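Local atomic coordinates of enoyl-CoA hydratase (Bacillus halodurans, PDB entry 3LKE), a protein that probably adds water across the double bond of 2-enoyl-CoA thioesters, as hydratases of the crotonase superfamily do. Residues K133-F138 against G169-S174; S4-E9 against A30-S35; S144-A149 against E236-L241; Q11-Y16 against E46-S51; H92-I97 against M120-R125. One frame throughout, in Å; residues are numbered along the deposited sequence.

Contact 1: residues K133-F138 against G169-S174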
# COMPACT_ATOMS: atom_id res chain seq x y z
N LYS A 133 -2.49 -20.67 -15.78
CA LYS A 133 -3.26 -20.95 -14.57
C LYS A 133 -2.33 -20.84 -13.37
O LYS A 133 -1.12 -21.05 -13.50
CB LYS A 133 -3.89 -22.34 -14.62
CG LYS A 133 -5.09 -22.47 -15.55
CD LYS A 133 -6.33 -21.82 -14.96
CE LYS A 133 -7.59 -22.17 -15.75
NZ LYS A 133 -7.53 -21.67 -17.16
N PHE A 134 -2.91 -20.54 -12.20
CA PHE A 134 -2.15 -20.20 -11.01
C PHE A 134 -2.75 -20.89 -9.79
O PHE A 134 -3.95 -21.15 -9.77
CB PHE A 134 -2.20 -18.68 -10.79
CG PHE A 134 -1.66 -17.89 -11.96
CD1 PHE A 134 -0.33 -17.52 -12.00
CD2 PHE A 134 -2.50 -17.53 -13.01
CE1 PHE A 134 0.17 -16.79 -13.06
CE2 PHE A 134 -2.00 -16.80 -14.07
CZ PHE A 134 -0.66 -16.44 -14.10
N LEU A 135 -1.92 -21.17 -8.80
CA LEU A 135 -2.36 -21.87 -7.59
C LEU A 135 -1.50 -21.49 -6.39
O LEU A 135 -0.29 -21.43 -6.48
CB LEU A 135 -2.32 -23.38 -7.82
CG LEU A 135 -2.77 -24.30 -6.67
CD1 LEU A 135 -4.24 -24.10 -6.38
CD2 LEU A 135 -2.47 -25.77 -7.02
N GLU A 136 -2.15 -21.23 -5.25
CA GLU A 136 -1.48 -21.02 -3.98
C GLU A 136 -2.11 -22.01 -3.01
O GLU A 136 -3.24 -21.82 -2.57
CB GLU A 136 -1.72 -19.60 -3.48
CG GLU A 136 -1.37 -18.54 -4.50
CD GLU A 136 0.12 -18.31 -4.59
OE1 GLU A 136 0.88 -18.97 -3.85
OE2 GLU A 136 0.53 -17.45 -5.40
N ASN A 137 -1.40 -23.09 -2.70
CA ASN A 137 -2.04 -24.21 -2.03
C ASN A 137 -1.52 -24.47 -0.63
O ASN A 137 -1.69 -25.57 -0.09
CB ASN A 137 -1.91 -25.47 -2.88
CG ASN A 137 -3.02 -26.46 -2.63
OD1 ASN A 137 -4.16 -26.08 -2.34
ND2 ASN A 137 -2.71 -27.75 -2.76
N PHE A 138 -0.90 -23.46 -0.04
CA PHE A 138 -0.29 -23.60 1.28
C PHE A 138 -1.29 -24.04 2.36
O PHE A 138 -0.93 -24.82 3.25
CB PHE A 138 0.35 -22.28 1.73
CG PHE A 138 1.37 -21.73 0.77
CD1 PHE A 138 2.65 -22.24 0.73
CD2 PHE A 138 1.04 -20.67 -0.06
CE1 PHE A 138 3.59 -21.73 -0.14
CE2 PHE A 138 1.98 -20.15 -0.96
CZ PHE A 138 3.25 -20.67 -0.99
N GLY A 169 -7.61 -21.50 -1.93
CA GLY A 169 -6.70 -22.45 -2.55
C GLY A 169 -7.20 -23.01 -3.87
O GLY A 169 -7.06 -24.20 -4.15
N LYS A 170 -7.77 -22.14 -4.70
CA LYS A 170 -8.33 -22.58 -5.97
C LYS A 170 -7.38 -22.28 -7.12
O LYS A 170 -6.67 -21.29 -7.10
CB LYS A 170 -9.67 -21.90 -6.23
CG LYS A 170 -10.74 -22.23 -5.20
CD LYS A 170 -12.11 -21.72 -5.61
CE LYS A 170 -12.16 -20.20 -5.65
NZ LYS A 170 -11.42 -19.63 -6.81
N LEU A 171 -7.38 -23.15 -8.13
CA LEU A 171 -6.73 -22.82 -9.39
C LEU A 171 -7.42 -21.57 -9.93
O LEU A 171 -8.64 -21.55 -10.07
CB LEU A 171 -6.86 -23.96 -10.39
CG LEU A 171 -5.70 -24.95 -10.47
CD1 LEU A 171 -6.17 -26.26 -11.11
CD2 LEU A 171 -4.53 -24.35 -11.25
N PHE A 172 -6.66 -20.52 -10.22
CA PHE A 172 -7.28 -19.32 -10.74
C PHE A 172 -6.68 -18.87 -12.07
O PHE A 172 -5.57 -19.23 -12.42
CB PHE A 172 -7.31 -18.18 -9.70
CG PHE A 172 -5.96 -17.74 -9.19
CD1 PHE A 172 -5.37 -18.37 -8.10
CD2 PHE A 172 -5.31 -16.64 -9.75
CE1 PHE A 172 -4.14 -17.96 -7.62
CE2 PHE A 172 -4.08 -16.21 -9.26
CZ PHE A 172 -3.50 -16.88 -8.19
N THR A 173 -7.46 -18.08 -12.80
CA THR A 173 -7.14 -17.76 -14.18
C THR A 173 -6.22 -16.57 -14.29
O THR A 173 -6.04 -15.80 -13.34
CB THR A 173 -8.41 -17.40 -14.96
OG1 THR A 173 -9.00 -16.23 -14.37
CG2 THR A 173 -9.41 -18.54 -14.93
N SER A 174 -5.67 -16.39 -15.48
CA SER A 174 -4.90 -15.20 -15.80
C SER A 174 -5.75 -13.94 -15.59
O SER A 174 -5.25 -12.92 -15.13
CB SER A 174 -4.40 -15.28 -17.25
OG SER A 174 -5.49 -15.50 -18.14
O HOH W 1 -6.45 -18.91 -17.34
O HOH W 2 -4.79 -20.46 -5.34
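Gly-169 opens 169-174 just after helix 159-168. Its CA gives a CH...O contact to Glu-136 O at 3.5 Å, and its carbonyl O lies against CD1 of Leu-135, whose CG is anti to the backbone N (chi1 -179°). The Lys-170 side chain takes little part, but its O accepts a bond from water 2, which accepts from Glu-136 N at 2.8 Å and so bridges the two backbones. Leu-171 lays CD2 between Lys-133 CB and Leu-135 CB, while its CA touches Phe-134 O. The chains run antiparallel here, and a short, weakly bonded strand at about 172-173 forms one edge of a small three-stranded sheet of the crotonase fold, with 133-135 in the middle and 111-113 at the other edge. Phe-172 makes both direct backbone bonds: its N donates to Phe-134 O at 2.8 Å, nearly straight (163°), and its O accepts from Phe-134 N at 3.0 Å. With chi1 at 59°, CG in the crowded position between N and C, its ring swings over Phe-134, whose CB sits above one face at 3.6 Å from the centroid in a CH-pi contact. The two rings are near parallel but slid apart and scarcely overlap. An alanine at Phe-172 would remove the ring over Phe-134 CB and would probably loosen the join of the strands on that face. Thr-173 runs alongside Lys-133, its CG2 facing CE, and its OG1 caps Glu-176 N at the start of helix 174-180. Ser-174 CA meets the edge of the Phe-134 ring at CE2, 3.7 Å away, and its N donates to water 1, which also accepts from Lys-133 NZ.

Contact 2: residues S4-E9 against A30-S35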
# COMPACT_ATOMS: atom_id res chain seq x y z
N SER A 4 22.10 -29.31 -17.93
CA SER A 4 21.73 -28.01 -17.37
C SER A 4 20.25 -27.72 -17.57
O SER A 4 19.70 -27.93 -18.65
CB SER A 4 22.56 -26.88 -17.99
OG SER A 4 22.06 -25.62 -17.59
N TYR A 5 19.60 -27.24 -16.51
CA TYR A 5 18.16 -27.03 -16.49
C TYR A 5 17.78 -25.56 -16.63
O TYR A 5 16.60 -25.20 -16.59
CB TYR A 5 17.58 -27.58 -15.19
CG TYR A 5 17.76 -29.07 -15.03
CD1 TYR A 5 17.41 -29.95 -16.05
CD2 TYR A 5 18.26 -29.60 -13.85
CE1 TYR A 5 17.58 -31.32 -15.91
CE2 TYR A 5 18.42 -30.97 -13.69
CZ TYR A 5 18.08 -31.82 -14.72
OH TYR A 5 18.24 -33.19 -14.57
N VAL A 6 18.79 -24.71 -16.80
CA VAL A 6 18.57 -23.29 -17.02
C VAL A 6 19.50 -22.82 -18.14
O VAL A 6 20.71 -22.93 -18.03
CB VAL A 6 18.90 -22.47 -15.76
CG1 VAL A 6 18.78 -20.97 -16.06
CG2 VAL A 6 17.99 -22.88 -14.58
N HIS A 7 18.92 -22.31 -19.23
CA HIS A 7 19.72 -21.82 -20.34
C HIS A 7 19.78 -20.30 -20.32
O HIS A 7 18.88 -19.65 -19.78
CB HIS A 7 19.16 -22.30 -21.68
CG HIS A 7 19.01 -23.79 -21.76
ND1 HIS A 7 20.03 -24.66 -21.44
CD2 HIS A 7 17.96 -24.56 -22.14
CE1 HIS A 7 19.61 -25.90 -21.61
NE2 HIS A 7 18.35 -25.87 -22.03
N THR A 8 20.84 -19.75 -20.89
CA THR A 8 20.97 -18.30 -20.97
C THR A 8 21.37 -17.85 -22.38
O THR A 8 22.10 -18.56 -23.09
CB THR A 8 21.99 -17.75 -19.94
OG1 THR A 8 23.25 -18.41 -20.10
CG2 THR A 8 21.48 -17.98 -18.53
N GLU A 9 20.88 -16.69 -22.78
CA GLU A 9 21.16 -16.15 -24.10
C GLU A 9 21.01 -14.64 -24.07
O GLU A 9 20.01 -14.13 -23.58
CB GLU A 9 20.18 -16.72 -25.13
CG GLU A 9 20.39 -16.21 -26.54
CD GLU A 9 19.40 -16.80 -27.53
OE1 GLU A 9 18.75 -17.81 -27.20
OE2 GLU A 9 19.28 -16.25 -28.65
N ALA A 30 17.09 -27.83 -5.50
CA ALA A 30 18.39 -27.20 -5.31
C ALA A 30 19.21 -27.15 -6.60
O ALA A 30 19.97 -26.21 -6.83
CB ALA A 30 19.16 -27.90 -4.21
N GLU A 31 19.04 -28.16 -7.45
CA GLU A 31 19.78 -28.23 -8.71
C GLU A 31 19.36 -27.11 -9.66
O GLU A 31 20.18 -26.34 -10.14
CB GLU A 31 19.59 -29.59 -9.37
CG GLU A 31 20.56 -29.89 -10.50
CD GLU A 31 20.56 -31.35 -10.90
OE1 GLU A 31 19.90 -32.17 -10.21
OE2 GLU A 31 21.22 -31.69 -11.90
N LEU A 32 18.06 -27.04 -9.94
CA LEU A 32 17.54 -25.96 -10.76
C LEU A 32 17.82 -24.61 -10.10
O LEU A 32 18.26 -23.66 -10.76
CB LEU A 32 16.03 -26.13 -11.01
CG LEU A 32 15.44 -24.98 -11.83
CD1 LEU A 32 14.39 -25.48 -12.79
CD2 LEU A 32 14.88 -23.86 -10.92
N GLY A 33 17.57 -24.52 -8.80
CA GLY A 33 17.77 -23.27 -8.09
C GLY A 33 19.19 -22.77 -8.25
O GLY A 33 19.43 -21.60 -8.52
N THR A 34 20.14 -23.68 -8.09
CA THR A 34 21.54 -23.31 -8.18
C THR A 34 21.90 -22.73 -9.55
O THR A 34 22.64 -21.75 -9.65
CB THR A 34 22.45 -24.51 -7.87
OG1 THR A 34 22.18 -24.96 -6.53
CG2 THR A 34 23.91 -24.12 -8.00
N SER A 35 21.39 -23.34 -10.61
CA SER A 35 21.67 -22.89 -11.96
C SER A 35 20.95 -21.58 -12.24
O SER A 35 21.47 -20.69 -12.91
CB SER A 35 21.24 -23.96 -12.97
OG SER A 35 22.01 -25.15 -12.78
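The edge of the main sheet of the crotonase fold meets the first long helix of the chain here: strand 6-10, outermost in the six-stranded sheet, and the residues leading into it lie against the first turns of helix 30-45. Val-6 faces the helix with CG2, which rests on Ser-35 CB at 3.8 Å and on Leu-32 O at 3.9 Å; Leu-32 CG follows at 4.3 Å. CG1 is anti to the backbone N (chi1 175°), leaving CG2 beside that N. One residue earlier, Tyr-5 crosses Glu-31 obliquely. The Glu-31 chain, CG anti to its N and extended beyond, brings OE2 to 3.4 Å from Tyr-5 CE2, with the carboxylate turned 59° from the ring plane. OE1 lies at the ring's edge, 4.0 Å from CE2. The Tyr-5 ring also stacks on Tyr-21; an alanine here would remove both ring contacts and would probably leave the strand's start less firmly held against the helix. Ser-35 OG turns back to its own helix, with a weak bond to Glu-31 O. No hydrogen bond joins the segments: the contact rests on van der Waals packing, and the carboxylate near the polarised ring C-H probably adds only a mild electrostatic attraction.

Contact 3: residues S144-A149 against E236-L241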
# COMPACT_ATOMS: atom_id res chain seq x y z
N SER A 144 3.39 -22.74 5.74
CA SER A 144 3.37 -21.28 5.65
C SER A 144 3.93 -20.85 4.30
O SER A 144 4.62 -21.63 3.63
CB SER A 144 4.19 -20.66 6.77
OG SER A 144 5.41 -21.38 6.96
N PRO A 145 3.65 -19.61 3.88
CA PRO A 145 4.14 -19.19 2.57
C PRO A 145 5.64 -18.97 2.61
O PRO A 145 6.16 -18.47 3.61
CB PRO A 145 3.44 -17.85 2.34
CG PRO A 145 2.36 -17.76 3.39
CD PRO A 145 2.83 -18.58 4.54
N ASP A 146 6.32 -19.35 1.54
CA ASP A 146 7.75 -19.17 1.46
C ASP A 146 8.16 -18.57 0.11
O ASP A 146 7.31 -18.12 -0.66
CB ASP A 146 8.46 -20.51 1.69
CG ASP A 146 8.19 -21.49 0.56
OD1 ASP A 146 7.31 -21.21 -0.29
OD2 ASP A 146 8.87 -22.54 0.52
N LEU A 147 9.48 -18.54 -0.14
CA LEU A 147 10.06 -17.93 -1.34
C LEU A 147 9.58 -16.50 -1.57
O LEU A 147 9.42 -16.06 -2.71
CB LEU A 147 9.80 -18.81 -2.56
CG LEU A 147 10.24 -20.25 -2.33
CD1 LEU A 147 10.20 -21.03 -3.64
CD2 LEU A 147 11.63 -20.33 -1.71
N GLY A 148 9.38 -15.78 -0.47
CA GLY A 148 8.97 -14.38 -0.53
C GLY A 148 7.47 -14.13 -0.57
O GLY A 148 7.03 -12.98 -0.51
N ALA A 149 6.67 -15.19 -0.68
CA ALA A 149 5.23 -15.03 -0.86
C ALA A 149 4.59 -14.22 0.29
O ALA A 149 3.65 -13.44 0.06
CB ALA A 149 4.56 -16.38 -1.01
N GLU A 236 12.66 -19.98 8.86
CA GLU A 236 12.52 -20.53 10.20
C GLU A 236 11.13 -21.10 10.45
O GLU A 236 10.99 -22.15 11.07
CB GLU A 236 12.89 -19.50 11.27
CG GLU A 236 14.32 -19.02 11.17
CD GLU A 236 15.33 -20.16 11.30
OE1 GLU A 236 15.06 -21.12 12.05
OE2 GLU A 236 16.40 -20.08 10.66
N GLU A 237 10.09 -20.41 9.95
CA GLU A 237 8.72 -20.88 10.17
C GLU A 237 8.45 -22.17 9.41
O GLU A 237 7.78 -23.06 9.92
CB GLU A 237 7.68 -19.82 9.76
CG GLU A 237 7.74 -18.52 10.55
CD GLU A 237 7.42 -18.68 12.04
OE1 GLU A 237 6.71 -19.64 12.42
OE2 GLU A 237 7.86 -17.82 12.82
N LEU A 238 8.96 -22.26 8.19
CA LEU A 238 8.70 -23.45 7.38
C LEU A 238 9.45 -24.65 7.95
O LEU A 238 8.93 -25.76 7.97
CB LEU A 238 9.11 -23.22 5.92
CG LEU A 238 8.57 -24.27 4.95
CD1 LEU A 238 7.05 -24.27 4.95
CD2 LEU A 238 9.11 -24.06 3.54
N VAL A 239 10.67 -24.42 8.41
CA VAL A 239 11.49 -25.51 8.96
C VAL A 239 10.84 -26.07 10.21
O VAL A 239 10.83 -27.28 10.43
CB VAL A 239 12.92 -25.04 9.29
CG1 VAL A 239 13.63 -26.06 10.20
CG2 VAL A 239 13.71 -24.81 8.02
N ALA A 240 10.28 -25.17 11.01
CA ALA A 240 9.60 -25.56 12.24
C ALA A 240 8.35 -26.38 11.92
O ALA A 240 8.03 -27.33 12.62
CB ALA A 240 9.24 -24.32 13.07
N LEU A 241 7.64 -26.02 10.86
CA LEU A 241 6.43 -26.75 10.51
C LEU A 241 6.75 -28.14 9.92
O LEU A 241 6.00 -29.09 10.10
CB LEU A 241 5.57 -25.94 9.53
CG LEU A 241 4.76 -24.81 10.14
CD1 LEU A 241 4.30 -23.83 9.05
CD2 LEU A 241 3.56 -25.36 10.92
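Two leucines of helix 223-241 close on the loop between helices 138-141 and 149-157, and the fit is closest around Ser-144. Its OG, held in the crowded position between N and carbonyl carbon (chi1 43°), points at the helix and meets Leu-241 CD1 at 3.4 Å. The same methyl lies 3.6 Å from Ser-144 N, a backbone N-H that the contact buries without any polar partner in the model. Leu-238, one turn earlier, has CG anti to its backbone N (chi1 -166°) and splits its methyls between two residues: CD1 stands 3.8 Å from Ser-144 O, and CD2 comes to 3.4 Å from Asp-146 OD2, the two side chains crossing obliquely. Asp-146 reaches there with CG also in the crowded position, at the head of a type I' turn closed by Ala-149 N bonding to Asp-146 O. The tight part thus sets polar oxygens against methyl groups, with no hydrogen bond between the segments.

The looser side is Glu-237. Only its CB approaches, 3.9 Å from Ser-144 OG; the chain then bends at chi2 and carries the carboxylate off to a salt bridge with Lys-217 of the second subunit. Leu-218 and Tyr-208 of that subunit also pack on the tight pair, Ser-144 and Leu-241 respectively, so the subunit interface borders both parts. Gly-148, whose N bonds to Glu-234 of helix 223-241, stands at the N-cap of helix 149-157. A C-terminal helical region packed on the core and sharing in the subunit contacts is characteristic of the crotonase fold.

Contact 4: residues Q11-Y16 against E46-S51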
# COMPACT_ATOMS: atom_id res chain seq x y z
N GLN A 11 20.43 -11.33 -26.33
CA GLN A 11 20.01 -10.87 -27.65
C GLN A 11 19.65 -9.40 -27.59
O GLN A 11 18.69 -9.00 -26.92
CB GLN A 11 18.82 -11.69 -28.14
CG GLN A 11 18.09 -11.09 -29.33
CD GLN A 11 17.12 -12.08 -29.97
OE1 GLN A 11 17.43 -13.26 -30.12
NE2 GLN A 11 15.94 -11.59 -30.36
N ASN A 12 20.44 -8.59 -28.30
CA ASN A 12 20.17 -7.16 -28.40
C ASN A 12 20.13 -6.49 -27.02
O ASN A 12 19.22 -5.72 -26.72
CB ASN A 12 18.87 -6.92 -29.16
CG ASN A 12 18.71 -5.49 -29.59
OD1 ASN A 12 19.53 -4.63 -29.26
ND2 ASN A 12 17.65 -5.21 -30.35
N ASP A 13 21.13 -6.82 -26.20
CA ASP A 13 21.30 -6.20 -24.89
C ASP A 13 20.19 -6.59 -23.91
O ASP A 13 19.88 -5.84 -22.99
CB ASP A 13 21.41 -4.68 -25.02
CG ASP A 13 22.67 -4.25 -25.77
OD1 ASP A 13 23.63 -5.04 -25.81
OD2 ASP A 13 22.69 -3.13 -26.32
N ALA A 14 19.61 -7.77 -24.11
CA ALA A 14 18.69 -8.36 -23.13
C ALA A 14 19.09 -9.80 -22.84
O ALA A 14 19.34 -10.57 -23.76
CB ALA A 14 17.24 -8.29 -23.64
N LEU A 15 19.14 -10.17 -21.56
CA LEU A 15 19.45 -11.53 -21.15
C LEU A 15 18.18 -12.35 -20.99
O LEU A 15 17.27 -11.97 -20.23
CB LEU A 15 20.23 -11.54 -19.83
CG LEU A 15 21.06 -12.75 -19.38
CD1 LEU A 15 20.68 -13.21 -17.96
CD2 LEU A 15 21.02 -13.93 -20.36
N TYR A 16 18.12 -13.47 -21.70
CA TYR A 16 16.99 -14.40 -21.61
C TYR A 16 17.37 -15.60 -20.77
O TYR A 16 18.33 -16.32 -21.10
CB TYR A 16 16.56 -14.85 -23.01
CG TYR A 16 15.95 -13.73 -23.84
CD1 TYR A 16 16.76 -12.83 -24.53
CD2 TYR A 16 14.57 -13.55 -23.90
CE1 TYR A 16 16.22 -11.80 -25.28
CE2 TYR A 16 14.02 -12.53 -24.65
CZ TYR A 16 14.86 -11.66 -25.34
OH TYR A 16 14.31 -10.63 -26.07
N GLU A 46 26.32 -8.15 -15.76
CA GLU A 46 26.61 -7.80 -17.15
C GLU A 46 26.25 -6.35 -17.44
O GLU A 46 25.08 -5.98 -17.46
CB GLU A 46 25.87 -8.72 -18.11
CG GLU A 46 25.90 -8.26 -19.57
CD GLU A 46 27.31 -8.21 -20.14
OE1 GLU A 46 28.08 -9.16 -19.90
OE2 GLU A 46 27.63 -7.22 -20.83
N THR A 47 27.27 -5.53 -17.69
CA THR A 47 27.06 -4.08 -17.79
C THR A 47 26.35 -3.60 -19.06
O THR A 47 25.78 -2.51 -19.06
CB THR A 47 28.39 -3.31 -17.63
OG1 THR A 47 29.37 -3.89 -18.50
CG2 THR A 47 28.87 -3.39 -16.20
N SER A 48 26.37 -4.40 -20.12
CA SER A 48 25.78 -3.95 -21.39
C SER A 48 24.26 -4.10 -21.49
O SER A 48 23.59 -3.30 -22.15
CB SER A 48 26.46 -4.62 -22.60
OG SER A 48 26.18 -6.01 -22.67
N ILE A 49 23.70 -5.11 -20.83
CA ILE A 49 22.27 -5.38 -20.97
C ILE A 49 21.44 -4.42 -20.14
O ILE A 49 21.91 -3.89 -19.14
CB ILE A 49 21.92 -6.82 -20.58
CG1 ILE A 49 22.16 -7.06 -19.09
CG2 ILE A 49 22.70 -7.81 -21.45
CD1 ILE A 49 21.84 -8.47 -18.64
N HIS A 50 20.20 -4.19 -20.59
CA HIS A 50 19.27 -3.32 -19.88
C HIS A 50 18.13 -4.11 -19.24
O HIS A 50 17.41 -3.60 -18.38
CB HIS A 50 18.71 -2.26 -20.82
CG HIS A 50 18.25 -2.80 -22.14
ND1 HIS A 50 17.13 -3.60 -22.27
CD2 HIS A 50 18.76 -2.66 -23.39
CE1 HIS A 50 16.97 -3.92 -23.54
NE2 HIS A 50 17.94 -3.36 -24.24
N SER A 51 17.97 -5.37 -19.66
CA SER A 51 16.83 -6.17 -19.22
C SER A 51 17.21 -7.63 -19.00
O SER A 51 18.20 -8.13 -19.56
CB SER A 51 15.71 -6.10 -20.26
OG SER A 51 15.31 -4.78 -20.52
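Left-handed backbone angles at Asn-12 and Asp-13 turn the chain so that Asp-13 O points at 46-51, and chi1 of 47° at His-50, CG in the crowded position, swings the imidazole beneath that oxygen. The turn is the two-residue beta hairpin joining strands 6-10 and 14-19, closed by mutual bonds between Gln-11 and Ala-14. Residues 46-51 lead from helix 30-45 into strand 51-56, which runs parallel beside 14-19 and completes a beta-alpha-beta crossover. Asp-13 O is the hub of the contact. It accepts from His-50 N at 2.9 Å, in the carbonyl plane and fairly straight (161°), and also sits 3.3 Å above the His-50 ring plane, over its centre. The ring is further steadied by the bond between His-50 ND1 and Ser-51 OG, 2.8 Å, in which either may donate, while Asp-13 CB adds a contact at CD2. Further along, Leu-15 N donates to Ser-51 O at 3.0 Å from above the carbonyl plane. Ile-49 packs CB against Asp-13 O and extends CD1 to Leu-15 CB, 3.7 Å away; it also touches Ile-10 of strand 6-10. Within 46-51, Glu-46 OE2 is gripped twice by Ser-48, from OG at 2.6 Å and from N at 3.2 Å, both approaching from above the carboxylate plane.

Contact 5: residues H92-I97 against M120-R125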
# COMPACT_ATOMS: atom_id res chain seq x y z
N HIS A 92 17.79 -16.86 -2.31
CA HIS A 92 18.73 -15.99 -3.00
C HIS A 92 18.29 -15.65 -4.42
O HIS A 92 18.48 -14.52 -4.86
CB HIS A 92 20.16 -16.53 -2.95
CG HIS A 92 20.90 -16.11 -1.72
ND1 HIS A 92 21.39 -14.83 -1.56
CD2 HIS A 92 21.21 -16.78 -0.59
CE1 HIS A 92 21.98 -14.74 -0.38
NE2 HIS A 92 21.88 -15.91 0.23
N CYS A 93 17.70 -16.61 -5.13
CA CYS A 93 17.12 -16.30 -6.43
C CYS A 93 16.13 -15.14 -6.31
O CYS A 93 16.17 -14.19 -7.07
CB CYS A 93 16.42 -17.50 -7.03
SG CYS A 93 17.55 -18.81 -7.54
N VAL A 94 15.22 -15.24 -5.34
CA VAL A 94 14.21 -14.18 -5.16
C VAL A 94 14.85 -12.81 -4.89
O VAL A 94 14.48 -11.80 -5.48
CB VAL A 94 13.20 -14.52 -4.03
CG1 VAL A 94 12.29 -13.32 -3.76
CG2 VAL A 94 12.39 -15.76 -4.38
N LEU A 95 15.81 -12.80 -3.98
CA LEU A 95 16.44 -11.56 -3.55
C LEU A 95 17.24 -10.94 -4.69
O LEU A 95 17.21 -9.73 -4.91
CB LEU A 95 17.32 -11.82 -2.31
CG LEU A 95 17.84 -10.59 -1.56
CD1 LEU A 95 16.69 -9.67 -1.19
CD2 LEU A 95 18.61 -11.06 -0.32
N GLU A 96 17.95 -11.79 -5.43
CA GLU A 96 18.78 -11.35 -6.57
C GLU A 96 17.98 -10.84 -7.76
O GLU A 96 18.43 -9.96 -8.49
CB GLU A 96 19.72 -12.48 -7.00
CG GLU A 96 20.61 -12.97 -5.89
CD GLU A 96 22.00 -12.39 -5.96
OE1 GLU A 96 22.25 -11.51 -6.81
OE2 GLU A 96 22.84 -12.82 -5.14
N ILE A 97 16.79 -11.38 -7.96
CA ILE A 97 15.89 -10.80 -8.94
C ILE A 97 15.45 -9.43 -8.43
O ILE A 97 15.57 -8.44 -9.12
CB ILE A 97 14.65 -11.67 -9.17
CG1 ILE A 97 15.06 -13.01 -9.80
CG2 ILE A 97 13.62 -10.96 -10.08
CD1 ILE A 97 13.94 -14.02 -9.87
N MET A 120 8.54 -15.16 -9.20
CA MET A 120 8.48 -14.15 -10.25
C MET A 120 7.83 -12.84 -9.79
O MET A 120 7.87 -11.85 -10.50
CB MET A 120 7.80 -14.68 -11.52
CG MET A 120 8.50 -15.91 -12.13
SD MET A 120 10.24 -15.64 -12.60
CE MET A 120 11.09 -16.57 -11.35
N LEU A 121 7.22 -12.85 -8.60
CA LEU A 121 6.65 -11.62 -8.06
C LEU A 121 7.71 -10.58 -7.74
O LEU A 121 7.40 -9.40 -7.56
CB LEU A 121 5.79 -11.93 -6.83
CG LEU A 121 4.55 -12.76 -7.12
CD1 LEU A 121 3.83 -13.12 -5.81
CD2 LEU A 121 3.61 -11.99 -8.04
N ALA A 122 8.98 -11.02 -7.71
CA ALA A 122 10.09 -10.10 -7.55
C ALA A 122 10.40 -9.28 -8.80
O ALA A 122 11.15 -8.31 -8.74
CB ALA A 122 11.33 -10.84 -7.11
N CYS A 123 9.83 -9.68 -9.94
CA CYS A 123 10.14 -9.02 -11.21
C CYS A 123 9.40 -7.69 -11.33
O CYS A 123 8.38 -7.47 -10.67
CB CYS A 123 9.75 -9.89 -12.40
SG CYS A 123 10.74 -11.37 -12.60
N ASP A 124 9.94 -6.82 -12.18
CA ASP A 124 9.33 -5.51 -12.44
C ASP A 124 8.00 -5.62 -13.16
O ASP A 124 7.12 -4.80 -12.99
CB ASP A 124 10.25 -4.65 -13.27
CG ASP A 124 11.52 -4.27 -12.55
OD1 ASP A 124 11.48 -4.09 -11.30
OD2 ASP A 124 12.55 -4.12 -13.23
N ARG A 125 7.86 -6.65 -14.00
CA ARG A 125 6.62 -6.84 -14.73
C ARG A 125 6.44 -8.33 -14.98
O ARG A 125 7.41 -9.03 -15.22
CB ARG A 125 6.62 -6.05 -16.05
CG ARG A 125 5.27 -5.98 -16.75
CD ARG A 125 5.27 -4.93 -17.88
NE ARG A 125 3.93 -4.64 -18.37
CZ ARG A 125 3.08 -3.80 -17.80
NH1 ARG A 125 3.40 -3.20 -16.66
NH2 ARG A 125 1.88 -3.59 -18.34
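Apolar packing carries this contact, and Ile-97 does most of it. Its CG2, anti to the backbone N, lies 3.8 Å from Ala-122 CB and equally 3.8 Å from Cys-123 SG, so one methyl touches two successive side chains. The other branch, with CG1 beside the backbone N (chi1 -65°), runs on to CD1, which meets Met-120 CE at 4.1 Å. Met-120 starts away from the helix, and its chain comes back by bending at chi2 and chi3 (-59° and 108°), so that the two side chains cross obliquely with their tips together. One turn earlier, Val-94 adds CG1 at 4.3 Å from Ala-122 CB. Ala-122 CB also lies 3.7 Å from the carbonyl Val-94 O, a methyl-to-backbone approach.

No hydrogen bond joins the two segments. Within 92-97, Ile-97 N bonds to Cys-93 O at 3.0 Å in the regular helix, while within 120-125 Cys-123 N bonds to Met-120 O at 3.0 Å, closing the short 3-10 turn that presents Ala-122 to the helix.

The charged residues have their partners elsewhere: Asp-124 pairs with Lys-216 and also bonds to Tyr-159 of the third subunit; Arg-125 forms a salt bridge to Glu-185, and Glu-96 one to Arg-41.

In the crotonase core, helix 81-98 is thus packed against the connection between helix 115-118 and strand 125-129. Ile-40 of helix 30-45 touches Ile-97, Phe-152 of helix 149-157 covers Val-94 and Ala-122, and strand 103-108 backs Met-120 and Cys-123 through Ala-106.

Contacts 4 and 2 interlace along the N-terminal part of the chain: 4-9, 11-16, 30-35 and 46-51 alternate, their centres 18 Å apart, and both reach the six-stranded sheet through its neighbouring strands 6-10 and 14-19. Contact 5 follows near the middle of the molecule, its centre about 6 Å from the chain's centre, and touches contact 2 at Gly-33 and Cys-93, and contact 3 at Val-94 and Leu-147. Contacts 1 and 3 also alternate along the chain and meet where Phe-138 packs on Ser-144 and Pro-145. Contact 4 lies on the opposite side of the chain's centre from both, with centres 32 and 33 Å away. Contacts 3 and 5 adjoin different neighbouring subunits, linking the fold to its trimer.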